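Local coordinates for uncharacterized protein (Bacteroides ovatus CL02T12C04, PDB 6PTM) that probably acts as a glycoside hydrolase of family GH42, an exo-carrageenase that would trim sugar units from the ends of carrageenan chains, at residues R264-P276 and E373-D386. Numbering follows the deposited sequence.
Sequences RQVNSDLIKGTVP and EWFSFLKNEIRKYD
Glu373 carries CG anti to its backbone N (chi1 -176°) and then bends at chi2, while Arg264 bends at its own chi2 (-116°), so that carboxylate and guanidinium meet end-on and nearly coplanar. Arg264 NH1 donates to Glu373 OE2 at 3.0 Å and Arg264 NH2 to Glu373 OE1 at 2.9 Å, each on a syn lone pair. Behind this fork, Arg264 CD sits 3.9 Å from the centroid of the Phe377 ring, over its face, and NE, turned to the edge of Trp374, bonds to Ile258 O. An alanine in place of Arg264 would probably leave the Glu373 carboxylate without its counter-charge and one face of Phe377 without its cover. Farther along, Ser268 OG lies 2.8 Å from Glu381 OE1, whose companion OE2 is held by Lys384 NZ at 2.8 Å. Ile271 enters as a knob among Leu378, Glu381, Ile382 and Tyr385; in return Tyr385 lies among Ile271, Lys272, Val275 and Pro276, with Lys272 CA over its ring. Helical segments 264-276 and 373-385 cross at -36° and pack against parallel strands 192-197, 288-292 and 391-394, consistent with the helical layer of a GH42 (beta/alpha)8 barrel. Lys384 probably stabilises the buried Glu381 charge; Arg264 and Glu373 pair nearer solvent.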
ATOM      1  N   ARG A 264      21.806 -17.717   7.830  1.00 19.53           N
ATOM      2  CA  ARG A 264      21.531 -18.303   6.498  1.00 19.41           C
ATOM      3  C   ARG A 264      21.296 -19.835   6.609  1.00 18.71           C
ATOM      4  O   ARG A 264      20.367 -20.355   5.925  1.00 15.78           O
ATOM      5  CB  ARG A 264      22.646 -17.907   5.524  1.00 20.90           C
ATOM      6  CG  ARG A 264      22.908 -16.407   5.532  1.00 23.19           C
ATOM      7  CD  ARG A 264      22.601 -15.735   4.216  1.00 24.18           C
ATOM      8  NE  ARG A 264      22.478 -14.271   4.307  1.00 24.31           N
ATOM      9  CZ  ARG A 264      22.482 -13.467   3.243  1.00 22.97           C
ATOM     10  NH1 ARG A 264      22.663 -13.983   2.034  1.00 23.13           N
ATOM     11  NH2 ARG A 264      22.323 -12.160   3.382  1.00 21.36           N
ATOM     12  N   GLN A 265      22.082 -20.550   7.416  1.00 19.39           N
ATOM     13  CA  GLN A 265      21.850 -22.006   7.647  1.00 19.97           C
ATOM     14  C   GLN A 265      20.412 -22.194   8.175  1.00 19.24           C
ATOM     15  O   GLN A 265      19.662 -23.069   7.674  1.00 19.03           O
ATOM     16  CB  GLN A 265      22.882 -22.587   8.625  1.00 20.74           C
ATOM     17  CG  GLN A 265      22.566 -24.030   9.068  1.00 20.49           C
ATOM     18  CD  GLN A 265      23.458 -24.462  10.207  1.00 22.74           C
ATOM     19  OE1 GLN A 265      24.652 -24.221  10.145  1.00 21.48           O
ATOM     20  NE2 GLN A 265      22.887 -25.019  11.282  1.00 20.59           N
ATOM     21  N   VAL A 266      20.024 -21.399   9.156  1.00 17.97           N
ATOM     22  CA  VAL A 266      18.743 -21.619   9.878  1.00 19.62           C
ATOM     23  C   VAL A 266      17.587 -21.336   8.911  1.00 19.30           C
ATOM     24  O   VAL A 266      16.634 -22.160   8.827  1.00 18.27           O
ATOM     25  CB  VAL A 266      18.659 -20.810  11.194  1.00 18.62           C
ATOM     26  CG1 VAL A 266      17.248 -20.818  11.752  1.00 19.71           C
ATOM     27  CG2 VAL A 266      19.638 -21.320  12.253  1.00 18.63           C
ATOM     28  N   ASN A 267      17.659 -20.224   8.180  1.00 17.95           N
ATOM     29  CA  ASN A 267      16.601 -19.881   7.205  1.00 18.31           C
ATOM     30  C   ASN A 267      16.530 -20.967   6.124  1.00 16.61           C
ATOM     31  O   ASN A 267      15.410 -21.365   5.803  1.00 16.15           O
ATOM     32  CB  ASN A 267      16.801 -18.471   6.647  1.00 17.67           C
ATOM     33  CG  ASN A 267      16.319 -17.442   7.636  1.00 17.69           C
ATOM     34  OD1 ASN A 267      15.154 -17.042   7.624  1.00 21.13           O
ATOM     35  ND2 ASN A 267      17.196 -17.037   8.529  1.00 15.63           N
ATOM     36  N   SER A 268      17.663 -21.402   5.573  1.00 16.11           N
ATOM     37  CA  SER A 268      17.746 -22.491   4.557  1.00 16.88           C
ATOM     38  C   SER A 268      17.086 -23.759   5.127  1.00 15.85           C
ATOM     39  O   SER A 268      16.293 -24.387   4.416  1.00 15.24           O
ATOM     40  CB  SER A 268      19.165 -22.736   4.113  1.00 18.63           C
ATOM     41  OG  SER A 268      19.606 -21.639   3.315  1.00 22.13           O
ATOM     42  N   ASP A 269      17.338 -24.058   6.400  1.00 17.20           N
ATOM     43  CA  ASP A 269      16.816 -25.286   7.057  1.00 18.97           C
ATOM     44  C   ASP A 269      15.303 -25.151   7.234  1.00 17.72           C
ATOM     45  O   ASP A 269      14.583 -26.145   6.965  1.00 17.31           O
ATOM     46  CB  ASP A 269      17.543 -25.591   8.374  1.00 19.53           C
ATOM     47  CG  ASP A 269      18.902 -26.243   8.203  1.00 19.06           C
ATOM     48  OD1 ASP A 269      19.199 -26.701   7.113  1.00 20.27           O
ATOM     49  OD2 ASP A 269      19.621 -26.314   9.185  1.00 22.87           O
ATOM     50  N   LEU A 270      14.833 -23.984   7.685  1.00 16.55           N
ATOM     51  CA  LEU A 270      13.381 -23.735   7.815  1.00 17.35           C
ATOM     52  C   LEU A 270      12.704 -24.000   6.467  1.00 16.84           C
ATOM     53  O   LEU A 270      11.735 -24.805   6.438  1.00 16.38           O
ATOM     54  CB  LEU A 270      13.084 -22.316   8.329  1.00 17.00           C
ATOM     55  CG  LEU A 270      11.603 -22.034   8.547  1.00 16.75           C
ATOM     56  CD1 LEU A 270      11.019 -22.964   9.612  1.00 17.85           C
ATOM     57  CD2 LEU A 270      11.367 -20.587   8.954  1.00 16.27           C
ATOM     58  N   ILE A 271      13.227 -23.414   5.389  1.00 15.88           N
ATOM     59  CA  ILE A 271      12.517 -23.410   4.078  1.00 15.99           C
ATOM     60  C   ILE A 271      12.521 -24.826   3.493  1.00 16.47           C
ATOM     61  O   ILE A 271      11.475 -25.281   3.065  1.00 15.66           O
ATOM     62  CB  ILE A 271      13.144 -22.326   3.192  1.00 15.41           C
ATOM     63  CG1 ILE A 271      12.741 -20.944   3.701  1.00 15.14           C
ATOM     64  CG2 ILE A 271      12.760 -22.496   1.749  1.00 17.35           C
ATOM     65  CD1 ILE A 271      13.611 -19.806   3.199  1.00 15.55           C
ATOM     66  N   LYS A 272      13.662 -25.514   3.548  1.00 18.68           N
ATOM     67  CA  LYS A 272      13.890 -26.918   3.102  1.00 20.47           C
ATOM     68  C   LYS A 272      12.909 -27.855   3.820  1.00 19.59           C
ATOM     69  O   LYS A 272      12.368 -28.736   3.165  1.00 19.00           O
ATOM     70  CB  LYS A 272      15.359 -27.213   3.429  1.00 26.82           C
ATOM     71  CG  LYS A 272      15.959 -28.557   3.067  1.00 37.48           C
ATOM     72  CD  LYS A 272      17.476 -28.546   3.311  1.00 41.58           C
ATOM     73  CE  LYS A 272      18.010 -29.761   4.030  1.00 52.13           C
ATOM     74  NZ  LYS A 272      17.806 -30.984   3.220  1.00 62.77           N
ATOM     75  N   GLY A 273      12.628 -27.622   5.101  1.00 18.06           N
ATOM     76  CA  GLY A 273      11.886 -28.572   5.941  1.00 20.01           C
ATOM     77  C   GLY A 273      10.389 -28.321   5.918  1.00 21.10           C
ATOM     78  O   GLY A 273       9.647 -29.176   6.464  1.00 19.83           O
ATOM     79  N   THR A 274       9.945 -27.208   5.312  1.00 18.49           N
ATOM     80  CA  THR A 274       8.530 -26.779   5.365  1.00 17.17           C
ATOM     81  C   THR A 274       7.967 -26.620   3.954  1.00 17.25           C
ATOM     82  O   THR A 274       6.888 -27.149   3.707  1.00 16.02           O
ATOM     83  CB  THR A 274       8.364 -25.496   6.197  1.00 18.03           C
ATOM     84  OG1 THR A 274       9.119 -24.427   5.608  1.00 15.84           O
ATOM     85  CG2 THR A 274       8.781 -25.714   7.636  1.00 19.00           C
ATOM     86  N   VAL A 275       8.650 -25.892   3.073  1.00 16.73           N
ATOM     87  CA  VAL A 275       8.053 -25.472   1.775  1.00 16.35           C
ATOM     88  C   VAL A 275       7.685 -26.678   0.922  1.00 16.27           C
ATOM     89  O   VAL A 275       6.651 -26.598   0.273  1.00 16.17           O
ATOM     90  CB  VAL A 275       8.927 -24.415   1.064  1.00 15.78           C
ATOM     91  CG1 VAL A 275       8.572 -24.212  -0.393  1.00 15.76           C
ATOM     92  CG2 VAL A 275       8.834 -23.114   1.818  1.00 15.43           C
ATOM     93  N   PRO A 276       8.381 -27.849   0.913  1.00 18.26           N
ATOM     94  CA  PRO A 276       7.889 -29.001   0.149  1.00 18.56           C
ATOM     95  C   PRO A 276       6.441 -29.431   0.448  1.00 19.53           C
ATOM     96  O   PRO A 276       5.810 -29.935  -0.417  1.00 22.23           O
ATOM     97  CB  PRO A 276       8.875 -30.120   0.530  1.00 20.01           C
ATOM     98  CG  PRO A 276      10.157 -29.348   0.749  1.00 19.31           C
ATOM     99  CD  PRO A 276       9.689 -28.132   1.531  1.00 18.97           C
ATOM    100  N   GLU A 373      19.715  -8.055  -1.281  1.00 13.20           N
ATOM    101  CA  GLU A 373      20.376  -9.391  -1.447  1.00 14.70           C
ATOM    102  C   GLU A 373      19.772 -10.407  -0.451  1.00 13.95           C
ATOM    103  O   GLU A 373      19.511 -11.580  -0.830  1.00 14.32           O
ATOM    104  CB  GLU A 373      21.892  -9.242  -1.323  1.00 16.19           C
ATOM    105  CG  GLU A 373      22.652 -10.545  -1.567  1.00 18.90           C
ATOM    106  CD  GLU A 373      22.662 -11.538  -0.419  1.00 21.56           C
ATOM    107  OE1 GLU A 373      22.714 -11.106   0.757  1.00 21.94           O
ATOM    108  OE2 GLU A 373      22.628 -12.757  -0.707  1.00 27.52           O
ATOM    109  N   TRP A 374      19.497  -9.976   0.774  1.00 13.47           N
ATOM    110  CA  TRP A 374      18.928 -10.855   1.813  1.00 13.65           C
ATOM    111  C   TRP A 374      17.576 -11.389   1.331  1.00 13.64           C
ATOM    112  O   TRP A 374      17.330 -12.601   1.414  1.00 14.72           O
ATOM    113  CB  TRP A 374      18.854 -10.078   3.131  1.00 14.79           C
ATOM    114  CG  TRP A 374      17.896 -10.637   4.138  1.00 16.00           C
ATOM    115  CD1 TRP A 374      16.719 -10.089   4.571  1.00 16.04           C
ATOM    116  CD2 TRP A 374      18.053 -11.869   4.844  1.00 17.79           C
ATOM    117  NE1 TRP A 374      16.145 -10.889   5.516  1.00 16.91           N
ATOM    118  CE2 TRP A 374      16.925 -11.999   5.684  1.00 17.83           C
ATOM    119  CE3 TRP A 374      19.040 -12.862   4.851  1.00 18.21           C
ATOM    120  CZ2 TRP A 374      16.777 -13.081   6.545  1.00 17.95           C
ATOM    121  CZ3 TRP A 374      18.896 -13.922   5.715  1.00 18.79           C
ATOM    122  CH2 TRP A 374      17.768 -14.036   6.528  1.00 18.73           C
ATOM    123  N   PHE A 375      16.720 -10.503   0.831  1.00 13.05           N
ATOM    124  CA  PHE A 375      15.368 -10.878   0.364  1.00 12.98           C
ATOM    125  C   PHE A 375      15.487 -11.717  -0.906  1.00 13.35           C
ATOM    126  O   PHE A 375      14.629 -12.630  -1.058  1.00 13.14           O
ATOM    127  CB  PHE A 375      14.481  -9.641   0.222  1.00 12.54           C
ATOM    128  CG  PHE A 375      14.001  -9.140   1.551  1.00 12.52           C
ATOM    129  CD1 PHE A 375      13.247  -9.955   2.374  1.00 12.13           C
ATOM    130  CD2 PHE A 375      14.350  -7.884   2.010  1.00 12.14           C
ATOM    131  CE1 PHE A 375      12.819  -9.500   3.604  1.00 12.91           C
ATOM    132  CE2 PHE A 375      13.928  -7.439   3.247  1.00 12.54           C
ATOM    133  CZ  PHE A 375      13.192  -8.256   4.056  1.00 12.68           C
ATOM    134  N   SER A 376      16.486 -11.464  -1.754  1.00 13.04           N
ATOM    135  CA  SER A 376      16.806 -12.331  -2.904  1.00 15.40           C
ATOM    136  C   SER A 376      17.186 -13.738  -2.421  1.00 14.69           C
ATOM    137  O   SER A 376      16.675 -14.714  -3.013  1.00 16.49           O
ATOM    138  CB  SER A 376      17.873 -11.741  -3.817  1.00 17.75           C
ATOM    139  OG  SER A 376      17.361 -10.574  -4.456  1.00 22.19           O
ATOM    140  N   PHE A 377      18.051 -13.850  -1.414  1.00 15.10           N
ATOM    141  CA  PHE A 377      18.433 -15.149  -0.791  1.00 15.89           C
ATOM    142  C   PHE A 377      17.164 -15.871  -0.315  1.00 15.96           C
ATOM    143  O   PHE A 377      16.960 -17.019  -0.710  1.00 16.59           O
ATOM    144  CB  PHE A 377      19.444 -14.961   0.349  1.00 16.84           C
ATOM    145  CG  PHE A 377      19.572 -16.140   1.285  1.00 17.23           C
ATOM    146  CD1 PHE A 377      20.273 -17.280   0.905  1.00 17.53           C
ATOM    147  CD2 PHE A 377      18.972 -16.110   2.538  1.00 18.27           C
ATOM    148  CE1 PHE A 377      20.341 -18.381   1.748  1.00 17.49           C
ATOM    149  CE2 PHE A 377      19.040 -17.214   3.380  1.00 19.80           C
ATOM    150  CZ  PHE A 377      19.715 -18.350   2.978  1.00 18.69           C
ATOM    151  N   LEU A 378      16.290 -15.237   0.465  1.00 14.86           N
ATOM    152  CA  LEU A 378      15.081 -15.941   1.000  1.00 14.78           C
ATOM    153  C   LEU A 378      14.214 -16.456  -0.156  1.00 14.80           C
ATOM    154  O   LEU A 378      13.806 -17.624  -0.120  1.00 14.26           O
ATOM    155  CB  LEU A 378      14.274 -14.993   1.901  1.00 14.36           C
ATOM    156  CG  LEU A 378      14.900 -14.683   3.255  1.00 14.00           C
ATOM    157  CD1 LEU A 378      14.016 -13.713   4.036  1.00 13.78           C
ATOM    158  CD2 LEU A 378      15.183 -15.959   4.081  1.00 13.37           C
ATOM    159  N   LYS A 379      13.939 -15.606  -1.144  1.00 14.58           N
ATOM    160  CA  LYS A 379      13.161 -15.963  -2.350  1.00 15.01           C
ATOM    161  C   LYS A 379      13.841 -17.116  -3.098  1.00 16.54           C
ATOM    162  O   LYS A 379      13.115 -18.092  -3.449  1.00 15.94           O
ATOM    163  CB  LYS A 379      12.982 -14.767  -3.289  1.00 15.79           C
ATOM    164  CG  LYS A 379      12.367 -15.126  -4.633  1.00 16.14           C
ATOM    165  CD  LYS A 379      12.220 -13.983  -5.610  1.00 18.33           C
ATOM    166  CE  LYS A 379      13.518 -13.255  -5.876  1.00 21.42           C
ATOM    167  NZ  LYS A 379      13.412 -12.373  -7.071  1.00 22.58           N
ATOM    168  N   ASN A 380      15.161 -17.073  -3.299  1.00 16.69           N
ATOM    169  CA  ASN A 380      15.843 -18.157  -4.067  1.00 18.90           C
ATOM    170  C   ASN A 380      15.772 -19.464  -3.273  1.00 17.99           C
ATOM    171  O   ASN A 380      15.552 -20.492  -3.909  1.00 16.98           O
ATOM    172  CB  ASN A 380      17.262 -17.817  -4.519  1.00 19.22           C
ATOM    173  CG  ASN A 380      17.281 -16.586  -5.399  1.00 22.20           C
ATOM    174  OD1 ASN A 380      16.309 -16.295  -6.117  1.00 23.52           O
ATOM    175  ND2 ASN A 380      18.356 -15.813  -5.295  1.00 25.23           N
ATOM    176  N   GLU A 381      15.807 -19.438  -1.939  1.00 17.68           N
ATOM    177  CA  GLU A 381      15.638 -20.679  -1.134  1.00 17.43           C
ATOM    178  C   GLU A 381      14.225 -21.244  -1.312  1.00 17.18           C
ATOM    179  O   GLU A 381      14.131 -22.464  -1.600  1.00 17.64           O
ATOM    180  CB  GLU A 381      15.998 -20.489   0.338  1.00 17.08           C
ATOM    181  CG  GLU A 381      17.464 -20.153   0.535  1.00 18.67           C
ATOM    182  CD  GLU A 381      18.423 -21.250   0.094  1.00 18.92           C
ATOM    183  OE1 GLU A 381      18.486 -22.267   0.775  1.00 21.74           O
ATOM    184  OE2 GLU A 381      19.001 -21.133  -1.003  1.00 21.57           O
ATOM    185  N   ILE A 382      13.183 -20.408  -1.212  1.00 15.89           N
ATOM    186  CA  ILE A 382      11.772 -20.848  -1.379  1.00 15.62           C
ATOM    187  C   ILE A 382      11.623 -21.459  -2.770  1.00 17.24           C
ATOM    188  O   ILE A 382      11.092 -22.569  -2.842  1.00 16.81           O
ATOM    189  CB  ILE A 382      10.778 -19.707  -1.118  1.00 15.85           C
ATOM    190  CG1 ILE A 382      10.796 -19.292   0.356  1.00 15.45           C
ATOM    191  CG2 ILE A 382       9.383 -20.074  -1.577  1.00 15.05           C
ATOM    192  CD1 ILE A 382      10.127 -17.981   0.626  1.00 16.04           C
ATOM    193  N   ARG A 383      12.156 -20.815  -3.818  1.00 18.65           N
ATOM    194  CA  ARG A 383      11.973 -21.257  -5.222  1.00 20.92           C
ATOM    195  C   ARG A 383      12.583 -22.646  -5.479  1.00 20.38           C
ATOM    196  O   ARG A 383      12.034 -23.317  -6.363  1.00 19.25           O
ATOM    197  CB  ARG A 383      12.511 -20.212  -6.200  1.00 26.62           C
ATOM    198  CG  ARG A 383      11.649 -18.960  -6.231  1.00 31.09           C
ATOM    199  CD  ARG A 383      10.442 -19.076  -7.145  1.00 40.34           C
ATOM    200  NE  ARG A 383      10.911 -19.245  -8.503  1.00 50.28           N
ATOM    201  CZ  ARG A 383      11.449 -18.286  -9.237  1.00 53.43           C
ATOM    202  NH1 ARG A 383      11.535 -17.059  -8.747  1.00 52.39           N
ATOM    203  NH2 ARG A 383      11.896 -18.571 -10.455  1.00 57.49           N
ATOM    204  N   LYS A 384      13.622 -23.055  -4.738  1.00 20.21           N
ATOM    205  CA  LYS A 384      14.241 -24.409  -4.800  1.00 22.03           C
ATOM    206  C   LYS A 384      13.201 -25.482  -4.484  1.00 21.11           C
ATOM    207  O   LYS A 384      13.294 -26.510  -5.103  1.00 21.22           O
ATOM    208  CB  LYS A 384      15.374 -24.596  -3.795  1.00 22.95           C
ATOM    209  CG  LYS A 384      16.631 -23.824  -4.167  1.00 28.33           C
ATOM    210  CD  LYS A 384      17.839 -24.126  -3.309  1.00 31.71           C
ATOM    211  CE  LYS A 384      18.976 -23.163  -3.601  1.00 31.28           C
ATOM    212  NZ  LYS A 384      19.993 -23.262  -2.541  1.00 34.51           N
ATOM    213  N   TYR A 385      12.260 -25.233  -3.568  1.00 17.59           N
ATOM    214  CA  TYR A 385      11.240 -26.216  -3.126  1.00 18.47           C
ATOM    215  C   TYR A 385       9.872 -25.910  -3.749  1.00 18.42           C
ATOM    216  O   TYR A 385       9.088 -26.850  -3.941  1.00 18.39           O
ATOM    217  CB  TYR A 385      11.307 -26.321  -1.604  1.00 19.24           C
ATOM    218  CG  TYR A 385      12.701 -26.651  -1.145  1.00 20.20           C
ATOM    219  CD1 TYR A 385      13.579 -25.667  -0.713  1.00 19.96           C
ATOM    220  CD2 TYR A 385      13.185 -27.936  -1.286  1.00 21.51           C
ATOM    221  CE1 TYR A 385      14.880 -25.965  -0.344  1.00 21.37           C
ATOM    222  CE2 TYR A 385      14.485 -28.251  -0.932  1.00 23.68           C
ATOM    223  CZ  TYR A 385      15.335 -27.260  -0.480  1.00 22.80           C
ATOM    224  OH  TYR A 385      16.591 -27.618  -0.125  1.00 25.56           O
ATOM    225  N   ASP A 386       9.582 -24.673  -4.139  1.00 18.54           N
ATOM    226  CA  ASP A 386       8.296 -24.336  -4.818  1.00 19.52           C
ATOM    227  C   ASP A 386       8.586 -23.447  -6.022  1.00 22.39           C
ATOM    228  O   ASP A 386       8.590 -22.215  -5.908  1.00 19.39           O
ATOM    229  CB  ASP A 386       7.336 -23.621  -3.860  1.00 19.52           C
ATOM    230  CG  ASP A 386       6.008 -23.242  -4.492  1.00 20.04           C
ATOM    231  OD1 ASP A 386       5.842 -23.504  -5.692  1.00 19.06           O
ATOM    232  OD2 ASP A 386       5.187 -22.620  -3.797  1.00 21.96           O
TER
HETATM  233  O   HOH W   1      17.030 -24.172   1.586  1.00 23.57           O